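Local structure of DUF3218 domain-containing protein (Pseudomonas aeruginosa, 2IGS) at the interface of chains A and B and the interface of chains A and C. The protein is of unknown function, being a largely helical protein with a little beta-structure whose deposited assembly holds eight copies. Sequence-based numbering; all coordinates share one arbitrary frame. Chains: chain A/B/C, Hypothetical protein.

Contact 1: the interface of chains A and B. Residues chain A 123-125, 136, 149, 155; chain B 138-141.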
ATOM      1  N   GLY A 123     -26.574   6.445 -19.517  1.00 24.90           N
ATOM      2  CA  GLY A 123     -26.311   7.408 -18.441  1.00 24.94           C
ATOM      3  C   GLY A 123     -24.933   7.419 -17.787  1.00 24.59           C
ATOM      4  O   GLY A 123     -24.636   8.307 -17.005  1.00 24.36           O
ATOM      5  N   SER A 124     -24.081   6.449 -18.098  1.00 24.25           N
ATOM      6  CA  SER A 124     -22.702   6.565 -17.685  1.00 23.75           C
ATOM      7  C   SER A 124     -21.959   7.309 -18.790  1.00 23.28           C
ATOM      8  O   SER A 124     -22.417   7.388 -19.926  1.00 23.03           O
ATOM      9  CB  SER A 124     -22.073   5.190 -17.385  1.00 23.97           C
ATOM     10  OG  SER A 124     -21.719   4.521 -18.575  1.00 24.71           O
ATOM     11  N   PRO A 125     -20.816   7.885 -18.454  1.00 23.22           N
ATOM     12  CA  PRO A 125     -19.976   8.533 -19.452  1.00 23.07           C
ATOM     13  C   PRO A 125     -19.328   7.564 -20.466  1.00 22.43           C
ATOM     14  O   PRO A 125     -18.743   8.009 -21.459  1.00 23.09           O
ATOM     15  CB  PRO A 125     -18.891   9.177 -18.591  1.00 23.26           C
ATOM     16  CG  PRO A 125     -18.826   8.318 -17.370  1.00 23.54           C
ATOM     17  CD  PRO A 125     -20.246   8.004 -17.097  1.00 23.63           C
ATOM     18  N   THR A 136     -18.805   8.469  -9.515  1.00 16.21           N
ATOM     19  CA  THR A 136     -19.209   9.853  -9.394  1.00 17.49           C
ATOM     20  C   THR A 136     -19.688  10.120  -7.952  1.00 17.61           C
ATOM     21  O   THR A 136     -20.265   9.219  -7.300  1.00 17.14           O
ATOM     22  CB  THR A 136     -20.410  10.087 -10.416  1.00 18.32           C
ATOM     23  OG1 THR A 136     -19.918  10.504 -11.693  1.00 20.26           O
ATOM     24  CG2 THR A 136     -21.370  11.083  -9.945  1.00 18.90           C
ATOM     25  N   LEU A 149     -15.918   2.583 -12.258  1.00 16.01           N
ATOM     26  CA  LEU A 149     -17.145   2.462 -12.990  1.00 16.63           C
ATOM     27  C   LEU A 149     -16.822   1.914 -14.388  1.00 16.53           C
ATOM     28  O   LEU A 149     -16.158   2.567 -15.215  1.00 15.71           O
ATOM     29  CB  LEU A 149     -17.862   3.817 -13.039  1.00 16.70           C
ATOM     30  CG  LEU A 149     -19.168   3.963 -13.832  1.00 18.27           C
ATOM     31  CD1 LEU A 149     -20.291   3.099 -13.286  1.00 16.69           C
ATOM     32  CD2 LEU A 149     -19.580   5.442 -13.838  1.00 18.35           C
ATOM     33  N   ASN A 155     -21.056  -0.157 -11.570  1.00 14.60           N
ATOM     34  CA  ASN A 155     -20.412   0.615 -10.535  1.00 15.11           C
ATOM     35  C   ASN A 155     -19.838  -0.312  -9.509  1.00 15.10           C
ATOM     36  O   ASN A 155     -20.545  -0.764  -8.606  1.00 14.40           O
ATOM     37  CB  ASN A 155     -21.400   1.601  -9.922  1.00 15.28           C
ATOM     38  CG  ASN A 155     -20.729   2.653  -9.093  1.00 15.49           C
ATOM     39  OD1 ASN A 155     -19.845   2.356  -8.300  1.00 16.15           O
ATOM     40  ND2 ASN A 155     -21.181   3.899  -9.234  1.00 13.55           N
TER
ATOM     41  N   ALA B 138     -24.404   7.533  -8.372  1.00 21.01           N
ATOM     42  CA  ALA B 138     -22.967   7.249  -8.326  1.00 22.30           C
ATOM     43  C   ALA B 138     -22.339   6.913  -9.691  1.00 22.70           C
ATOM     44  O   ALA B 138     -21.122   6.711  -9.795  1.00 22.47           O
ATOM     45  CB  ALA B 138     -22.694   6.137  -7.315  1.00 21.95           C
ATOM     46  N   SER B 139     -23.180   6.879 -10.723  1.00 24.01           N
ATOM     47  CA  SER B 139     -22.776   6.483 -12.091  1.00 25.03           C
ATOM     48  C   SER B 139     -22.874   7.645 -13.082  1.00 25.54           C
ATOM     49  O   SER B 139     -22.720   7.470 -14.302  1.00 26.18           O
ATOM     50  CB  SER B 139     -23.613   5.297 -12.558  1.00 24.42           C
ATOM     51  OG  SER B 139     -23.531   4.274 -11.581  1.00 23.62           O
ATOM     52  N   GLY B 140     -23.117   8.828 -12.531  1.00 25.76           N
ATOM     53  CA  GLY B 140     -23.243  10.042 -13.300  1.00 26.50           C
ATOM     54  C   GLY B 140     -24.628  10.239 -13.894  1.00 26.81           C
ATOM     55  O   GLY B 140     -24.817  11.167 -14.653  1.00 27.67           O
ATOM     56  N   GLY B 141     -25.596   9.385 -13.561  1.00 26.02           N
ATOM     57  CA  GLY B 141     -26.914   9.478 -14.191  1.00 25.10           C
ATOM     58  C   GLY B 141     -27.877  10.245 -13.303  1.00 24.60           C
ATOM     59  O   GLY B 141     -27.486  10.812 -12.277  1.00 24.71           O
TER

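Contact 2: the interface of chains A and C. Residues chain A 182-184, 187-188; chain C 104, 108, 168.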
ATOM      1  N   GLY A 182     -15.900  -2.188  -4.257  1.00 13.24           N
ATOM      2  CA  GLY A 182     -15.826  -1.343  -3.057  1.00 13.33           C
ATOM      3  C   GLY A 182     -14.539  -0.549  -2.919  1.00 13.55           C
ATOM      4  O   GLY A 182     -14.305   0.116  -1.907  1.00 14.21           O
ATOM      5  N   LEU A 183     -13.699  -0.588  -3.940  1.00 13.86           N
ATOM      6  CA  LEU A 183     -12.337  -0.052  -3.811  1.00 13.93           C
ATOM      7  C   LEU A 183     -12.286   1.453  -4.112  1.00 14.14           C
ATOM      8  O   LEU A 183     -12.737   1.888  -5.186  1.00 15.31           O
ATOM      9  CB  LEU A 183     -11.379  -0.859  -4.705  1.00 13.88           C
ATOM     10  CG  LEU A 183      -9.867  -0.736  -4.456  1.00 14.60           C
ATOM     11  CD1 LEU A 183      -9.489  -1.289  -3.110  1.00 14.48           C
ATOM     12  CD2 LEU A 183      -9.081  -1.472  -5.565  1.00 12.63           C
ATOM     13  N   ARG A 184     -11.784   2.246  -3.163  1.00 13.73           N
ATOM     14  CA  ARG A 184     -11.637   3.692  -3.350  1.00 13.35           C
ATOM     15  C   ARG A 184     -10.406   4.028  -4.193  1.00 12.59           C
ATOM     16  O   ARG A 184      -9.436   3.266  -4.194  1.00 11.42           O
ATOM     17  CB  ARG A 184     -11.509   4.405  -1.999  1.00 13.94           C
ATOM     18  CG  ARG A 184     -12.823   4.845  -1.413  1.00 16.31           C
ATOM     19  CD  ARG A 184     -12.653   5.170   0.060  1.00 21.74           C
ATOM     20  NE  ARG A 184     -11.502   6.057   0.307  1.00 22.77           N
ATOM     21  CZ  ARG A 184     -11.577   7.231   0.917  1.00 22.19           C
ATOM     22  NH1 ARG A 184     -12.741   7.666   1.372  1.00 21.94           N
ATOM     23  NH2 ARG A 184     -10.484   7.955   1.093  1.00 22.31           N
ATOM     24  N   ALA A 187      -6.900   3.812  -2.596  1.00 11.00           N
ATOM     25  CA  ALA A 187      -6.428   2.554  -1.995  1.00 10.63           C
ATOM     26  C   ALA A 187      -5.051   2.203  -2.551  1.00 10.58           C
ATOM     27  O   ALA A 187      -4.772   2.504  -3.690  1.00 10.88           O
ATOM     28  CB  ALA A 187      -7.392   1.450  -2.239  1.00  9.51           C
ATOM     29  N   PRO A 188      -4.165   1.602  -1.732  1.00 11.89           N
ATOM     30  CA  PRO A 188      -2.803   1.267  -2.221  1.00 11.75           C
ATOM     31  C   PRO A 188      -2.786   0.510  -3.555  1.00 12.02           C
ATOM     32  O   PRO A 188      -1.918   0.762  -4.387  1.00 11.75           O
ATOM     33  CB  PRO A 188      -2.236   0.393  -1.101  1.00 10.98           C
ATOM     34  CG  PRO A 188      -2.919   0.880   0.117  1.00 11.69           C
ATOM     35  CD  PRO A 188      -4.337   1.218  -0.321  1.00 11.46           C
TER
ATOM     36  N   GLN C 104     -13.581  -0.193   4.148  1.00 13.18           N
ATOM     37  CA  GLN C 104     -12.883  -0.644   2.961  1.00 13.38           C
ATOM     38  C   GLN C 104     -12.241  -2.028   3.090  1.00 12.75           C
ATOM     39  O   GLN C 104     -12.273  -2.839   2.149  1.00 11.70           O
ATOM     40  CB  GLN C 104     -11.843   0.357   2.496  1.00 13.91           C
ATOM     41  CG  GLN C 104     -11.481   0.075   1.047  1.00 17.96           C
ATOM     42  CD  GLN C 104     -10.646   1.139   0.393  1.00 20.08           C
ATOM     43  OE1 GLN C 104     -10.998   1.619  -0.689  1.00 17.86           O
ATOM     44  NE2 GLN C 104      -9.521   1.504   1.028  1.00 20.03           N
ATOM     45  N   ARG C 108     -13.292  -5.505   1.125  1.00 12.97           N
ATOM     46  CA  ARG C 108     -12.196  -6.169   0.463  1.00 12.54           C
ATOM     47  C   ARG C 108     -12.079  -7.646   0.899  1.00 12.95           C
ATOM     48  O   ARG C 108     -11.971  -8.543   0.053  1.00 13.67           O
ATOM     49  CB  ARG C 108     -10.885  -5.427   0.749  1.00 12.69           C
ATOM     50  CG  ARG C 108      -9.709  -5.887  -0.121  1.00 11.46           C
ATOM     51  CD  ARG C 108      -9.612  -5.118  -1.445  1.00 11.78           C
ATOM     52  NE  ARG C 108     -10.828  -5.106  -2.283  1.00  7.26           N
ATOM     53  CZ  ARG C 108     -11.264  -6.112  -3.036  1.00 10.20           C
ATOM     54  NH1 ARG C 108     -12.384  -5.970  -3.768  1.00  7.60           N
ATOM     55  NH2 ARG C 108     -10.580  -7.256  -3.083  1.00  9.71           N
ATOM     56  N   THR C 168      -4.265  -0.553   4.634  1.00 25.61           N
ATOM     57  CA  THR C 168      -5.014   0.657   4.892  1.00 24.52           C
ATOM     58  C   THR C 168      -5.335   0.700   6.393  1.00 23.64           C
ATOM     59  O   THR C 168      -6.085  -0.131   6.918  1.00 23.10           O
ATOM     60  CB  THR C 168      -6.241   0.741   3.977  1.00 23.99           C
ATOM     61  OG1 THR C 168      -5.779   0.856   2.625  1.00 24.66           O
ATOM     62  CG2 THR C 168      -7.122   1.965   4.308  1.00 25.23           C
TER

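Contact 1: the interface of chains A and B
A:Leu149 and B:Ser139 form the apolar centre, where both methyl branches of the leucine meet the serine. CD2 of A:Leu149 lies 3.8 Å from CA of B:Ser139, and CD1 of A:Leu149 is 4.0 Å from CB of B:Ser139. Because CG stands anti to the backbone N (chi1 177°), the leucine reaches out from strand 148-150 and presents its branched end; a forked aliphatic tip suits a place that must support backbone and CB together. Loop 138-141 of chain B thus packs on the 123-125, 136, 149 and 155 segments of chain A, in a two-fold interface whose biological relevance the structure alone does not show. On one flank, the CD ring carbon of A:Pro125 and the backbone of A:Gly123 and A:Ser124 border the B:Ser139 carbonyl. On another side, roughly at right angles to this flank, the CG2 methyl of A:Thr136 touches the CA of B:Gly140 at 4.0 Å; B:Gly140 and B:Gly141 bring no side chain, which probably lets the B loop lie close. B:Ser139, small enough to be inserted here, loses 61 Å² of surface. The polar rim begins with A:Thr136, whose backbone N donates to the O of B:Ala138 over 2.9 Å. This bond is fairly straight (159° at H), but the donor sits 43° above the carbonyl plane. ND2 of A:Asn155 passes near the same carbonyl without bonding and instead points almost straight at the hydroxyl OG of B:Ser139, a weak hydrogen bond of 3.3 Å.

Contact 2: the interface of chains A and C
C:Gln104 reaches across to A:Arg184, and the two side chains run at about a right angle, with the amide and guanidinium planes 89° apart. The glutamine tip therefore meets the base of the arginine, with no stacking of the flat groups. With CG anti to the backbone N (chi1 -161°) and the chain extended beyond it, the glutamine carries its amide to the A loop. There OE1 of C:Gln104 accepts from the backbone N of A:Arg184 at 2.7 Å, the donor lying nearly along the C=O axis (171°). A glutamine suits this place, being long enough to offer a main-chain N-H its carbonyl. NE2 of C:Gln104 lies 3.9 Å from the CB of A:Ala187, whose small methyl lets the amide come alongside. A:Leu183 slants across both C:Gln104 and C:Arg108. C:Arg108 folds at chi2 and chi3, laying its CD-NE arm beside the leucine methyl, a van der Waals contact with CD1 of A:Leu183 4.1 Å from NE of C:Arg108. Farther along, ring carbon CD of A:Pro188 comes 3.3 Å from the hydroxyl OG1 of C:Thr168, perhaps with weak C-H...O character; the rigid ring probably helps fix the loop before helix 190-200. This helix-to-loop contact belongs to an interface that is not an exact two-fold, and the structure alone does not show its biological relevance. In the fold, C:Gln104 and C:Arg108 lie one turn apart on helix 87-113, C:Thr168 follows helix 161-166, and the chain A residues link 3-10 helix 178-180 to helix 190-200.

The centres of contact 1 and contact 2 lie about 19 Å apart, and they share no residue: chain A uses its strand and loop region from 123 to 155 in contact 1 and the 182-188 loop in contact 2. One subunit can thus hold B and C at the same time. Contact 1 is part of a two-fold interface, so its interactions recur with the chains exchanged, whereas the interface containing contact 2 is not an exact two-fold. Combining the two kinds of interface could help build the deposited assembly of eight copies, though the structure alone does not show whether this octamer forms in the cell.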